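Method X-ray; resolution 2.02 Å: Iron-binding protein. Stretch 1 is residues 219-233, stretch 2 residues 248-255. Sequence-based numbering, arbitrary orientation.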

ATOM      1  N   SER A 219     -11.659   8.563   4.346  1.00 32.08           N
ATOM      2  CA  SER A 219     -10.344   9.136   4.620  1.00 31.55           C
ATOM      3  C   SER A 219      -9.299   8.039   4.777  1.00 32.39           C
ATOM      4  O   SER A 219      -9.531   7.037   5.458  1.00 31.38           O
ATOM      5  CB  SER A 219     -10.371   9.958   5.899  1.00 32.20           C
ATOM      6  OG  SER A 219      -9.040  10.137   6.355  1.00 32.31           O
ATOM      7  N   THR A 220      -8.140   8.220   4.156  1.00 32.93           N
ATOM      8  CA  THR A 220      -7.120   7.179   4.205  1.00 32.66           C
ATOM      9  C   THR A 220      -5.956   7.553   5.101  1.00 33.84           C
ATOM     10  O   THR A 220      -4.865   7.008   4.963  1.00 34.76           O
ATOM     11  CB  THR A 220      -6.593   6.851   2.804  1.00 32.67           C
ATOM     12  OG1 THR A 220      -5.952   8.013   2.250  1.00 30.30           O
ATOM     13  CG2 THR A 220      -7.745   6.442   1.916  1.00 30.18           C
ATOM     14  N   GLU A 221      -6.187   8.484   6.018  1.00 36.68           N
ATOM     15  CA  GLU A 221      -5.093   9.014   6.822  1.00 38.65           C
ATOM     16  C   GLU A 221      -4.908   8.270   8.130  1.00 39.08           C
ATOM     17  O   GLU A 221      -4.014   8.595   8.900  1.00 41.44           O
ATOM     18  CB  GLU A 221      -5.304  10.496   7.101  1.00 47.83           C
ATOM     19  CG  GLU A 221      -5.147  11.365   5.887  1.00 48.73           C
ATOM     20  CD  GLU A 221      -5.131  12.826   6.240  1.00 48.39           C
ATOM     21  OE1 GLU A 221      -6.222  13.423   6.300  1.00 43.38           O
ATOM     22  OE2 GLU A 221      -4.031  13.378   6.468  1.00 42.42           O
ATOM     23  N   GLY A 222      -5.755   7.277   8.381  1.00 37.07           N
ATOM     24  CA  GLY A 222      -5.616   6.454   9.574  1.00 42.22           C
ATOM     25  C   GLY A 222      -6.098   7.141  10.837  1.00 43.14           C
ATOM     26  O   GLY A 222      -5.629   6.831  11.933  1.00 39.92           O
ATOM     27  N   LYS A 223      -7.027   8.081  10.680  1.00 38.21           N
ATOM     28  CA  LYS A 223      -7.624   8.778  11.810  1.00 44.83           C
ATOM     29  C   LYS A 223      -8.734   7.895  12.346  1.00 37.55           C
ATOM     30  O   LYS A 223      -9.244   7.037  11.630  1.00 37.49           O
ATOM     31  CB  LYS A 223      -8.266  10.094  11.361  1.00 49.00           C
ATOM     32  CG  LYS A 223      -7.415  11.002  10.493  1.00 54.15           C
ATOM     33  CD  LYS A 223      -6.526  11.893  11.340  1.00 65.00           C
ATOM     34  CE  LYS A 223      -6.101  13.146  10.579  1.00 68.47           C
ATOM     35  NZ  LYS A 223      -4.997  13.843  11.294  1.00 73.34           N
ATOM     36  N   SER A 224      -9.134   8.122  13.591  1.00 34.41           N
ATOM     37  CA  SER A 224     -10.283   7.424  14.143  1.00 37.41           C
ATOM     38  C   SER A 224     -11.512   7.891  13.387  1.00 43.10           C
ATOM     39  O   SER A 224     -11.529   8.998  12.858  1.00 41.90           O
ATOM     40  CB  SER A 224     -10.444   7.759  15.621  1.00 44.54           C
ATOM     41  OG  SER A 224     -10.800   9.119  15.787  1.00 45.04           O
ATOM     42  N   LYS A 225     -12.533   7.049  13.322  1.00 46.94           N
ATOM     43  CA  LYS A 225     -13.739   7.394  12.588  1.00 41.11           C
ATOM     44  C   LYS A 225     -14.380   8.640  13.171  1.00 43.55           C
ATOM     45  O   LYS A 225     -14.784   9.523  12.433  1.00 43.31           O
ATOM     46  CB  LYS A 225     -14.730   6.228  12.626  1.00 43.88           C
ATOM     47  CG  LYS A 225     -15.950   6.410  11.730  1.00 44.86           C
ATOM     48  CD  LYS A 225     -16.875   5.198  11.860  1.00 53.92           C
ATOM     49  CE  LYS A 225     -18.031   5.232  10.865  1.00 50.62           C
ATOM     50  NZ  LYS A 225     -18.797   3.946  10.900  1.00 57.61           N
ATOM     51  N   SER A 226     -14.460   8.717  14.496  1.00 47.96           N
ATOM     52  CA  SER A 226     -15.091   9.863  15.150  1.00 53.82           C
ATOM     53  C   SER A 226     -14.382  11.178  14.826  1.00 53.11           C
ATOM     54  O   SER A 226     -15.023  12.224  14.733  1.00 53.17           O
ATOM     55  CB  SER A 226     -15.135   9.657  16.665  1.00 59.91           C
ATOM     56  OG  SER A 226     -13.826   9.514  17.198  1.00 64.53           O
ATOM     57  N   ASP A 227     -13.061  11.122  14.659  1.00 50.24           N
ATOM     58  CA  ASP A 227     -12.271  12.316  14.345  1.00 51.08           C
ATOM     59  C   ASP A 227     -12.540  12.834  12.937  1.00 46.80           C
ATOM     60  O   ASP A 227     -12.661  14.047  12.724  1.00 45.69           O
ATOM     61  CB  ASP A 227     -10.771  12.044  14.517  1.00 47.28           C
ATOM     62  CG  ASP A 227     -10.325  12.121  15.967  1.00 61.04           C
ATOM     63  OD1 ASP A 227     -11.194  12.124  16.867  1.00 67.20           O
ATOM     64  OD2 ASP A 227      -9.099  12.169  16.208  1.00 68.46           O
ATOM     65  N   TYR A 228     -12.629  11.920  11.976  1.00 42.36           N
ATOM     66  CA  TYR A 228     -12.917  12.319  10.607  1.00 42.91           C
ATOM     67  C   TYR A 228     -14.343  12.838  10.522  1.00 41.71           C
ATOM     68  O   TYR A 228     -14.610  13.803   9.803  1.00 40.62           O
ATOM     69  CB  TYR A 228     -12.695  11.162   9.637  1.00 39.36           C
ATOM     70  CG  TYR A 228     -12.915  11.522   8.182  1.00 40.67           C
ATOM     71  CD1 TYR A 228     -12.300  12.633   7.615  1.00 39.09           C
ATOM     72  CD2 TYR A 228     -13.713  10.739   7.372  1.00 32.43           C
ATOM     73  CE1 TYR A 228     -12.491  12.953   6.282  1.00 37.25           C
ATOM     74  CE2 TYR A 228     -13.915  11.052   6.038  1.00 37.45           C
ATOM     75  CZ  TYR A 228     -13.307  12.156   5.496  1.00 37.57           C
ATOM     76  OH  TYR A 228     -13.511  12.457   4.165  1.00 38.26           O
ATOM     77  N   ILE A 229     -15.245  12.209  11.275  1.00 42.32           N
ATOM     78  CA  ILE A 229     -16.631  12.661  11.344  1.00 42.77           C
ATOM     79  C   ILE A 229     -16.706  14.089  11.881  1.00 44.02           C
ATOM     80  O   ILE A 229     -17.466  14.905  11.361  1.00 42.45           O
ATOM     81  CB  ILE A 229     -17.518  11.712  12.197  1.00 50.11           C
ATOM     82  CG1 ILE A 229     -17.713  10.366  11.493  1.00 44.60           C
ATOM     83  CG2 ILE A 229     -18.883  12.321  12.459  1.00 51.11           C
ATOM     84  CD1 ILE A 229     -18.434   9.333  12.347  1.00 50.10           C
ATOM     85  N   GLU A 230     -15.900  14.407  12.895  1.00 40.44           N
ATOM     86  CA  GLU A 230     -15.926  15.762  13.452  1.00 47.31           C
ATOM     87  C   GLU A 230     -15.349  16.798  12.485  1.00 48.24           C
ATOM     88  O   GLU A 230     -15.867  17.910  12.387  1.00 48.17           O
ATOM     89  CB  GLU A 230     -15.241  15.827  14.822  1.00 56.25           C
ATOM     90  CG  GLU A 230     -15.968  15.030  15.914  1.00 69.80           C
ATOM     91  CD  GLU A 230     -17.420  15.471  16.129  1.00 78.97           C
ATOM     92  OE1 GLU A 230     -17.655  16.683  16.319  1.00 82.84           O
ATOM     93  OE2 GLU A 230     -18.329  14.606  16.111  1.00 77.62           O
HETATM   94  N   MSE A 231     -14.294  16.434  11.762  1.00 41.77           N
HETATM   95  CA  MSE A 231     -13.758  17.319  10.737  1.00 43.14           C
HETATM   96  C   MSE A 231     -14.809  17.633   9.677  1.00 38.22           C
HETATM   97  O   MSE A 231     -14.974  18.784   9.284  1.00 43.48           O
HETATM   98  CB  MSE A 231     -12.549  16.686  10.060  1.00 40.34           C
HETATM   99  CG  MSE A 231     -11.334  16.531  10.944  1.00 58.40           C
HETATM  100 SE   MSE A 231      -9.985  15.487   9.983  1.00103.46          SE
HETATM  101  CE  MSE A 231     -10.164  16.390   8.255  1.00 32.07           C
ATOM    102  N   ILE A 232     -15.494  16.597   9.200  1.00 41.88           N
ATOM    103  CA  ILE A 232     -16.529  16.759   8.177  1.00 43.77           C
ATOM    104  C   ILE A 232     -17.614  17.714   8.645  1.00 50.15           C
ATOM    105  O   ILE A 232     -18.072  18.561   7.884  1.00 51.40           O
ATOM    106  CB  ILE A 232     -17.174  15.408   7.795  1.00 40.72           C
ATOM    107  CG1 ILE A 232     -16.145  14.495   7.131  1.00 38.99           C
ATOM    108  CG2 ILE A 232     -18.351  15.612   6.867  1.00 38.06           C
ATOM    109  CD1 ILE A 232     -15.487  15.108   5.923  1.00 35.30           C
ATOM    110  N   LYS A 233     -18.007  17.586   9.907  1.00 54.30           N
ATOM    111  CA  LYS A 233     -19.036  18.450  10.470  1.00 57.17           C
ATOM    112  C   LYS A 233     -18.589  19.899  10.507  1.00 53.28           C
ATOM    113  O   LYS A 233     -19.415  20.797  10.453  1.00 50.52           O
ATOM    114  CB  LYS A 233     -19.447  17.986  11.871  1.00 60.13           C
ATOM    115  CG  LYS A 233     -20.356  16.777  11.874  1.00 65.41           C
ATOM    116  CD  LYS A 233     -20.783  16.405  13.292  1.00 75.32           C
ATOM    117  CE  LYS A 233     -21.829  15.296  13.281  1.00 77.69           C
ATOM    118  NZ  LYS A 233     -21.927  14.603  14.597  1.00 83.87           N
ATOM    119  N   ARG A 248     -22.337   7.911   5.550  1.00 41.87           N
ATOM    120  CA  ARG A 248     -21.403   6.977   4.946  1.00 42.91           C
ATOM    121  C   ARG A 248     -20.042   7.650   4.983  1.00 43.59           C
ATOM    122  O   ARG A 248     -19.475   8.001   3.945  1.00 44.59           O
ATOM    123  CB  ARG A 248     -21.806   6.638   3.509  1.00 45.20           C
ATOM    124  CG  ARG A 248     -23.241   6.126   3.348  1.00 45.15           C
ATOM    125  CD  ARG A 248     -23.461   4.765   3.987  1.00 50.30           C
ATOM    126  NE  ARG A 248     -22.458   3.791   3.557  1.00 55.31           N
ATOM    127  CZ  ARG A 248     -22.472   3.152   2.388  1.00 57.99           C
ATOM    128  NH1 ARG A 248     -21.510   2.286   2.090  1.00 55.34           N
ATOM    129  NH2 ARG A 248     -23.440   3.380   1.510  1.00 61.27           N
ATOM    130  N   ILE A 249     -19.554   7.853   6.204  1.00 41.67           N
ATOM    131  CA  ILE A 249     -18.271   8.500   6.463  1.00 41.06           C
ATOM    132  C   ILE A 249     -17.373   7.477   7.139  1.00 38.01           C
ATOM    133  O   ILE A 249     -17.663   7.050   8.259  1.00 42.20           O
ATOM    134  CB  ILE A 249     -18.469   9.700   7.406  1.00 40.82           C
ATOM    135  CG1 ILE A 249     -19.400  10.728   6.773  1.00 40.37           C
ATOM    136  CG2 ILE A 249     -17.156  10.365   7.760  1.00 41.33           C
ATOM    137  CD1 ILE A 249     -19.746  11.852   7.717  1.00 39.61           C
ATOM    138  N   GLU A 250     -16.300   7.058   6.469  1.00 33.83           N
ATOM    139  CA  GLU A 250     -15.452   5.985   7.002  1.00 34.47           C
ATOM    140  C   GLU A 250     -13.981   6.381   6.973  1.00 36.09           C
ATOM    141  O   GLU A 250     -13.595   7.314   6.272  1.00 35.01           O
ATOM    142  CB  GLU A 250     -15.640   4.689   6.201  1.00 39.12           C
ATOM    143  CG  GLU A 250     -17.090   4.307   5.917  1.00 47.28           C
ATOM    144  CD  GLU A 250     -17.801   3.705   7.120  1.00 57.84           C
ATOM    145  OE1 GLU A 250     -17.120   3.290   8.082  1.00 56.97           O
ATOM    146  OE2 GLU A 250     -19.051   3.644   7.101  1.00 70.51           O
ATOM    147  N   THR A 251     -13.163   5.668   7.742  1.00 33.30           N
ATOM    148  CA  THR A 251     -11.728   5.908   7.725  1.00 39.38           C
ATOM    149  C   THR A 251     -10.997   4.612   7.531  1.00 39.01           C
ATOM    150  O   THR A 251     -11.445   3.555   7.974  1.00 40.36           O
ATOM    151  CB  THR A 251     -11.220   6.504   9.025  1.00 42.50           C
ATOM    152  OG1 THR A 251     -11.394   5.550  10.077  1.00 50.43           O
ATOM    153  CG2 THR A 251     -11.986   7.758   9.349  1.00 48.78           C
ATOM    154  N   VAL A 252      -9.845   4.702   6.891  1.00 33.42           N
ATOM    155  CA  VAL A 252      -9.014   3.527   6.701  1.00 38.33           C
ATOM    156  C   VAL A 252      -7.561   3.976   6.866  1.00 37.30           C
ATOM    157  O   VAL A 252      -7.274   5.176   6.746  1.00 30.27           O
ATOM    158  CB  VAL A 252      -9.342   2.925   5.319  1.00 46.91           C
ATOM    159  CG1 VAL A 252      -8.515   3.577   4.199  1.00 37.09           C
ATOM    160  CG2 VAL A 252      -9.219   1.441   5.349  1.00 54.33           C
ATOM    161  N   ASP A 253      -6.659   3.059   7.212  1.00 33.54           N
ATOM    162  CA  ASP A 253      -5.228   3.377   7.230  1.00 31.62           C
ATOM    163  C   ASP A 253      -4.682   3.053   5.845  1.00 31.67           C
ATOM    164  O   ASP A 253      -4.414   1.882   5.531  1.00 32.60           O
ATOM    165  CB  ASP A 253      -4.483   2.558   8.293  1.00 37.63           C
ATOM    166  CG  ASP A 253      -3.020   2.991   8.459  1.00 48.14           C
ATOM    167  OD1 ASP A 253      -2.341   3.319   7.454  1.00 40.80           O
ATOM    168  OD2 ASP A 253      -2.536   3.000   9.611  1.00 61.77           O
ATOM    169  N   GLY A 254      -4.512   4.093   5.031  1.00 33.26           N
ATOM    170  CA  GLY A 254      -4.234   3.935   3.615  1.00 31.59           C
ATOM    171  C   GLY A 254      -2.974   3.152   3.346  1.00 31.57           C
ATOM    172  O   GLY A 254      -2.932   2.327   2.422  1.00 31.89           O
ATOM    173  N   ASP A 255      -1.950   3.407   4.156  1.00 31.39           N
ATOM    174  CA  ASP A 255      -0.685   2.699   4.023  1.00 36.66           C
ATOM    175  C   ASP A 255      -0.827   1.208   4.340  1.00 34.55           C
ATOM    176  O   ASP A 255      -0.170   0.378   3.722  1.00 31.49           O
ATOM    177  CB  ASP A 255       0.403   3.342   4.896  1.00 51.04           C
ATOM    178  CG  ASP A 255       0.829   4.721   4.390  1.00 58.05           C
ATOM    179  OD1 ASP A 255       0.590   5.032   3.196  1.00 50.87           O
ATOM    180  OD2 ASP A 255       1.413   5.490   5.190  1.00 66.01           O
TER

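Three residues have the most surface covered by the other stretch: Ile249 and Thr251 on the short strand, and Lys225 at the start of the facing helix. The strand alternates. Ile249 points its CA-to-CB bond toward the helix and Glu250 points away.

Ile249 is the apolar anchor. Its CG2 lies 3.5 Å from CD2 of Tyr228 and 3.8 Å from CG1 of Ile229, while its CD1 reaches to 4.1 Å from CG2 of Ile232. Tyr228 and Ile232 are one helical turn apart, linked by the backbone hydrogen bond from Ile232 N to Tyr228 O (3.0 Å), with Ile229 next to the first of them; one branched side chain meets all three. The helix and strand axes approach to 7.6 Å, and these side chains make contact between them.

Thr251 does two jobs at the point where loop becomes helix. Its OG1 donates a hydrogen bond to Lys223 O at 3.0 Å, fixing the backbone just ahead of the helix. Its CG2 packs against the first turn, 3.5 Å from Tyr228 CB and 3.7 Å from both Lys225 CA and Ser224 O. That turn is held from within as well: Ser224 is the N-cap, its OG accepting from Asp227 N at 3.2 Å.

Lys225 shows how a long, exposed side chain can still reach the strand. Its CA-to-CB bond points sideways, but the chain runs out with all four chi angles t and its end comes nearer to the strand. CE passes 3.2 Å from Ile249 O, and NZ makes a salt bridge to Glu250 OE1 at 3.3 Å, weak as a hydrogen bond. Glu250 meets it by bending: chi1 and chi2 are both m, bringing its end back although its CA-to-CB bond points away.

Beside this packing, the backbones set the register. Ser219 pairs with Thr251 in a parallel bridge: Ser219 N donates to Glu250 O at 3.0 Å and Ser219 O accepts from Val252 N at 2.8 Å. Farther along, Gly254 N donates to Thr220 O at 2.9 Å, and Gly222 N makes a weak bond to Val252 O at 3.1 Å. Thr220 CG2 adds an apolar touch, 3.7 Å from Val252 CG1.

The two glycines sit where space and backbone shape matter. An ideal CB on Gly254 would fall 2.7 Å from Thr220 O, a clash with the very acceptor its N uses. Gly222 has a positive phi of 77°, which by itself favours glycine, and its CA lies 3.9 Å from Asp253 CA.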